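PDB 3K11: putative glycosyl hydrolase from Bacteroides thetaiotaomicron VPI-5482, which is of unknown function but probably hydrolyses glycosidic bonds, like other members of glycosyl hydrolase family 88. Local coordinates for residues 107-111 / 153-157; 167-171 / 214-218. Numbering follows the deposited sequence.

Contact 1 (107-111 / 153-157)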
loop_
_atom_site.group_PDB
_atom_site.type_symbol
_atom_site.label_atom_id
_atom_site.label_comp_id
_atom_site.label_asym_id
_atom_site.label_seq_id
_atom_site.Cartn_x
_atom_site.Cartn_y
_atom_site.Cartn_z
ATOM N N VAL A 107 -21.104 -17.248 33.286
ATOM C CA VAL A 107 -20.751 -18.428 32.521
ATOM C C VAL A 107 -21.280 -19.657 33.231
ATOM O O VAL A 107 -21.847 -20.555 32.619
ATOM C CB VAL A 107 -19.230 -18.529 32.290
ATOM C CG1 VAL A 107 -18.928 -19.703 31.374
ATOM C CG2 VAL A 107 -18.676 -17.192 31.626
ATOM N N GLN A 108 -21.071 -19.709 34.542
ATOM C CA GLN A 108 -21.650 -20.790 35.351
ATOM C C GLN A 108 -23.148 -20.940 35.080
ATOM O O GLN A 108 -23.648 -22.032 34.812
ATOM C CB GLN A 108 -21.419 -20.504 36.839
ATOM C CG GLN A 108 -19.978 -20.694 37.331
ATOM C CD GLN A 108 -19.638 -22.143 37.619
ATOM O OE1 GLN A 108 -20.513 -23.002 37.572
ATOM N NE2 GLN A 108 -18.378 -22.416 37.941
ATOM N N ASN A 109 -23.861 -19.826 35.145
ATOM C CA ASN A 109 -25.290 -19.846 34.998
ATOM C C ASN A 109 -25.724 -20.360 33.634
ATOM O O ASN A 109 -26.590 -21.229 33.551
ATOM C CB ASN A 109 -25.844 -18.463 35.255
ATOM C CG ASN A 109 -27.313 -18.379 35.012
ATOM O OD1 ASN A 109 -27.749 -17.983 33.934
ATOM N ND2 ASN A 109 -28.106 -18.768 36.011
ATOM N N ARG A 110 -25.113 -19.836 32.576
ATOM C CA ARG A 110 -25.481 -20.268 31.216
ATOM C C ARG A 110 -25.126 -21.724 30.945
ATOM O O ARG A 110 -25.920 -22.462 30.356
ATOM C CB ARG A 110 -24.868 -19.351 30.153
ATOM C CG ARG A 110 -25.279 -17.870 30.251
ATOM C CD ARG A 110 -26.740 -17.693 30.446
ATOM N NE ARG A 110 -27.163 -16.288 30.291
ATOM C CZ ARG A 110 -27.087 -15.355 31.235
ATOM N NH1 ARG A 110 -26.502 -15.599 32.406
ATOM N NH2 ARG A 110 -27.578 -14.154 31.002
ATOM N N PHE A 111 -23.936 -22.138 31.368
ATOM C CA PHE A 111 -23.537 -23.537 31.190
ATOM C C PHE A 111 -24.379 -24.509 31.987
ATOM O O PHE A 111 -24.736 -25.573 31.497
ATOM C CB PHE A 111 -22.043 -23.747 31.540
ATOM C CG PHE A 111 -21.064 -23.178 30.542
ATOM C CD1 PHE A 111 -21.462 -22.731 29.291
ATOM C CD2 PHE A 111 -19.708 -23.204 30.840
ATOM C CE1 PHE A 111 -20.552 -22.290 28.398
ATOM C CE2 PHE A 111 -18.780 -22.744 29.901
ATOM C CZ PHE A 111 -19.213 -22.264 28.729
ATOM N N ALA A 153 -14.502 -23.423 26.002
ATOM C CA ALA A 153 -14.872 -22.701 27.238
ATOM C C ALA A 153 -15.407 -23.608 28.346
ATOM O O ALA A 153 -15.115 -23.384 29.533
ATOM C CB ALA A 153 -15.877 -21.610 26.924
HETATM N N MSE A 154 -16.195 -24.626 27.976
HETATM C CA MSE A 154 -16.752 -25.566 28.954
HETATM C C MSE A 154 -15.647 -26.377 29.613
HETATM O O MSE A 154 -15.681 -26.593 30.802
HETATM C CB MSE A 154 -17.753 -26.503 28.297
HETATM C CG MSE A 154 -19.061 -25.810 27.983
HETATM SE SE MSE A 154 -20.308 -27.076 27.155
HETATM C CE MSE A 154 -21.826 -25.897 27.072
ATOM N N ILE A 155 -14.667 -26.839 28.816
ATOM C CA ILE A 155 -13.486 -27.509 29.385
ATOM C C ILE A 155 -12.733 -26.586 30.360
ATOM O O ILE A 155 -12.473 -26.955 31.507
ATOM C CB ILE A 155 -12.545 -27.984 28.282
ATOM C CG1 ILE A 155 -13.186 -29.139 27.489
ATOM C CG2 ILE A 155 -11.218 -28.466 28.878
ATOM C CD1 ILE A 155 -12.521 -29.307 26.029
ATOM N N LYS A 156 -12.472 -25.346 29.939
ATOM C CA LYS A 156 -11.775 -24.406 30.780
ATOM C C LYS A 156 -12.438 -24.207 32.127
ATOM O O LYS A 156 -11.779 -24.258 33.171
ATOM C CB LYS A 156 -11.651 -23.065 30.090
ATOM C CG LYS A 156 -10.650 -23.030 28.942
ATOM C CD LYS A 156 -10.829 -21.744 28.187
ATOM C CE LYS A 156 -9.761 -21.493 27.135
ATOM N NZ LYS A 156 -10.001 -20.219 26.382
ATOM N N LEU A 157 -13.754 -24.028 32.132
ATOM C CA LEU A 157 -14.431 -23.797 33.406
ATOM C C LEU A 157 -14.574 -25.076 34.228
ATOM O O LEU A 157 -14.396 -25.059 35.441
ATOM C CB LEU A 157 -15.785 -23.113 33.211
ATOM C CG LEU A 157 -16.444 -22.566 34.499
ATOM C CD1 LEU A 157 -15.509 -21.595 35.225
ATOM C CD2 LEU A 157 -17.749 -21.846 34.146
#

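Contact 2 (167-171 / 214-218)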
loop_
_atom_site.group_PDB
_atom_site.type_symbol
_atom_site.label_atom_id
_atom_site.label_comp_id
_atom_site.label_asym_id
_atom_site.label_seq_id
_atom_site.Cartn_x
_atom_site.Cartn_y
_atom_site.Cartn_z
ATOM N N ASP A 167 -19.866 -32.369 31.416
ATOM C CA ASP A 167 -19.124 -33.447 30.762
ATOM C C ASP A 167 -19.909 -34.044 29.606
ATOM O O ASP A 167 -19.325 -34.342 28.576
ATOM C CB ASP A 167 -18.735 -34.562 31.719
ATOM C CG ASP A 167 -17.849 -35.606 31.030
ATOM O OD1 ASP A 167 -16.723 -35.255 30.623
ATOM O OD2 ASP A 167 -18.308 -36.754 30.840
ATOM N N GLY A 168 -21.221 -34.210 29.746
ATOM C CA GLY A 168 -21.990 -34.793 28.646
ATOM C C GLY A 168 -21.918 -33.924 27.396
ATOM O O GLY A 168 -21.707 -34.420 26.268
ATOM N N LEU A 169 -22.007 -32.608 27.582
ATOM C CA LEU A 169 -21.937 -31.693 26.440
ATOM C C LEU A 169 -20.545 -31.700 25.819
ATOM O O LEU A 169 -20.417 -31.696 24.604
ATOM C CB LEU A 169 -22.327 -30.262 26.848
ATOM C CG LEU A 169 -23.802 -30.079 27.255
ATOM C CD1 LEU A 169 -23.995 -28.808 28.038
ATOM C CD2 LEU A 169 -24.617 -30.053 25.985
ATOM N N ILE A 170 -19.516 -31.673 26.664
ATOM C CA ILE A 170 -18.123 -31.720 26.216
ATOM C C ILE A 170 -17.877 -32.999 25.425
ATOM O O ILE A 170 -17.323 -32.968 24.323
ATOM C CB ILE A 170 -17.111 -31.632 27.385
ATOM C CG1 ILE A 170 -17.107 -30.256 28.027
ATOM C CG2 ILE A 170 -15.701 -32.047 26.953
ATOM C CD1 ILE A 170 -16.370 -30.215 29.372
ATOM N N GLN A 171 -18.300 -34.136 25.948
ATOM C CA GLN A 171 -18.039 -35.395 25.210
ATOM C C GLN A 171 -18.741 -35.415 23.863
ATOM O O GLN A 171 -18.167 -35.879 22.856
ATOM C CB GLN A 171 -18.442 -36.626 26.027
ATOM C CG GLN A 171 -17.678 -36.796 27.375
ATOM C CD GLN A 171 -16.206 -36.979 27.224
ATOM O OE1 GLN A 171 -15.733 -37.442 26.188
ATOM N NE2 GLN A 171 -15.442 -36.577 28.245
HETATM N N MSE A 214 -8.718 -30.327 25.452
HETATM C CA MSE A 214 -9.004 -31.735 25.746
HETATM C C MSE A 214 -7.763 -32.457 26.228
HETATM O O MSE A 214 -7.891 -33.426 26.993
HETATM C CB MSE A 214 -9.544 -32.532 24.565
HETATM C CG MSE A 214 -10.979 -32.589 24.369
HETATM SE SE MSE A 214 -12.138 -32.976 25.824
HETATM C CE MSE A 214 -12.482 -34.774 25.705
ATOM N N SER A 215 -6.566 -32.013 25.812
ATOM C CA SER A 215 -5.345 -32.622 26.346
ATOM C C SER A 215 -5.244 -32.432 27.852
ATOM O O SER A 215 -4.601 -33.224 28.521
ATOM C CB SER A 215 -4.078 -32.081 25.658
ATOM O OG SER A 215 -3.661 -30.854 26.216
ATOM N N ARG A 216 -5.869 -31.383 28.382
ATOM C CA ARG A 216 -5.893 -31.086 29.811
ATOM C C ARG A 216 -7.027 -31.813 30.528
ATOM O O ARG A 216 -6.949 -32.098 31.737
ATOM C CB ARG A 216 -6.085 -29.575 30.051
ATOM C CG ARG A 216 -5.044 -28.669 29.423
ATOM C CD ARG A 216 -5.364 -27.208 29.665
ATOM N NE ARG A 216 -5.348 -26.930 31.097
ATOM C CZ ARG A 216 -6.232 -26.176 31.775
ATOM N NH1 ARG A 216 -7.289 -25.566 31.200
ATOM N NH2 ARG A 216 -6.057 -26.037 33.082
ATOM N N TYR A 217 -8.074 -32.134 29.779
ATOM C CA TYR A 217 -9.318 -32.688 30.349
ATOM C C TYR A 217 -9.340 -34.193 30.390
ATOM O O TYR A 217 -9.900 -34.784 31.323
ATOM C CB TYR A 217 -10.492 -32.201 29.517
ATOM C CG TYR A 217 -11.870 -32.486 30.064
ATOM C CD1 TYR A 217 -12.468 -31.629 30.976
ATOM C CD2 TYR A 217 -12.601 -33.548 29.596
ATOM C CE1 TYR A 217 -13.725 -31.851 31.443
ATOM C CE2 TYR A 217 -13.854 -33.784 30.038
ATOM C CZ TYR A 217 -14.417 -32.957 30.995
ATOM O OH TYR A 217 -15.710 -33.198 31.426
ATOM N N ASP A 218 -8.755 -34.819 29.380
ATOM C CA ASP A 218 -8.649 -36.263 29.323
ATOM C C ASP A 218 -7.174 -36.647 29.608
ATOM O O ASP A 218 -6.330 -36.635 28.731
ATOM C CB ASP A 218 -9.168 -36.745 27.966
ATOM C CG ASP A 218 -9.119 -38.240 27.809
ATOM O OD1 ASP A 218 -8.535 -38.904 28.674
ATOM O OD2 ASP A 218 -9.667 -38.729 26.797
#

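Contact 1 (107-111 / 153-157)
This contact joins two neighbouring hairpins of the helical (alpha/alpha) barrel expected of the six-hairpin glycosidases: helix 101-128, the second of its pair, meets helix 148-160, the first of the next. The short segment axes approach to 11.4 Å at 119°, a spacing bridged by side chains, chiefly the ring of Phe-111; together the segments bury 294 Å². Ala-153 opens the interface. Ala-153 CB lies 3.8 Å from Phe-111 CZ, and Ala-153 O, which accepts the helical hydrogen bond from Leu-157 N, sits at the ring edge, 3.7 Å from Phe-111 CE2. Met-154, a selenomethionine, covers one ring face. Met-154 CG is 3.6 Å from the Phe-111 ring centroid and 14° off the normal, a CH-pi contact, while Met-154 SE, 5.0 Å from the same centroid, adds a Met-aromatic contact. Ile-155 turns away, toward helix 202-217, and Lys-156 leads off to a salt bridge with Glu-277. One turn after Ala-153, Leu-157 points back across the gap. Leu-157 CD2 meets Phe-111 CD2 at 4.1 Å and also touches Gln-108, whose amide bonds Arg-112 and Asp-161; the Gln-108 side chain lies about 3 Å from a bound 1,2-ethanediol. Apolar packing therefore dominates the interface, and it is completed by Leu-157 CD2 resting 3.7 Å from Val-107 CG1.

Contact 2 (167-171 / 214-218)
A partly buried helix-to-helix contact, apolar in its interior and polar at its margin, ties the first turn of helix 167-180 to the last turn of helix 202-217. The helices belong to consecutive hairpins, and the closest CA atoms, those of Ile-170 and Met-214, remain 9.1 Å apart, so the 214 Å² of buried surface comes from long side chains reaching across. Tyr-217 contributes the greatest share. Its CA-to-CB bond points at the opposing helix, and Tyr-217 OH donates a very short hydrogen bond, 2.4 Å, to Asp-167 OD1. Asp-167 OD1 also accepts a nearly linear bond (173°) from Gln-171 NE2 at 3.0 Å; the i to i+4 spacing places both side chains on one flank of the helix, where OD1 and NE2 border the tyrosine ring edge. Gln-171 NE2 also lies 3.7 Å from Tyr-217 CE2. Arg-158 of helix 148-160 adds a second partner to the phenol oxygen. Beside this polar group, Ile-170 occupies a ring face: its CG2 lies over the ring, and its CD1 is 3.7 Å from Tyr-217 CE1. Selenomethionine Met-214 extends the apolar surface, with SE 3.9 Å from Ile-170 CG2. Helix 202-217 ends at Tyr-217; Asp-218 is the first residue to leave helical phi/psi, although Asp-218 N still bonds Met-214 O at 2.9 Å. Packing the second helix of one hairpin against the first helix of the next in this way is characteristic of an (alpha/alpha)6 barrel, consistent with the six-hairpin clan of family 88.

How the contacts relate
The two contacts are successive steps round the same barrel: in each, the second helix of one hairpin meets the first helix of the following one. Helix 148-160 supplies segment 153-157 to contact 1, and helix 167-180, next in the chain, supplies 167-171 to contact 2. The centres lie 12 Å apart, and the contacts touch directly through packing: Ile-155 CD1 is 3.7 Å from Met-214 SE, and Met-154 CB is 3.8 Å from Ile-170 CG1. The centre of contact 1 lies nearer the chain centre (about 16 Å against about 21 Å), and its touching residues are more buried. The 1,2-ethanediol beside contact 1, probably from the crystallisation liquor, does not by itself identify an active site.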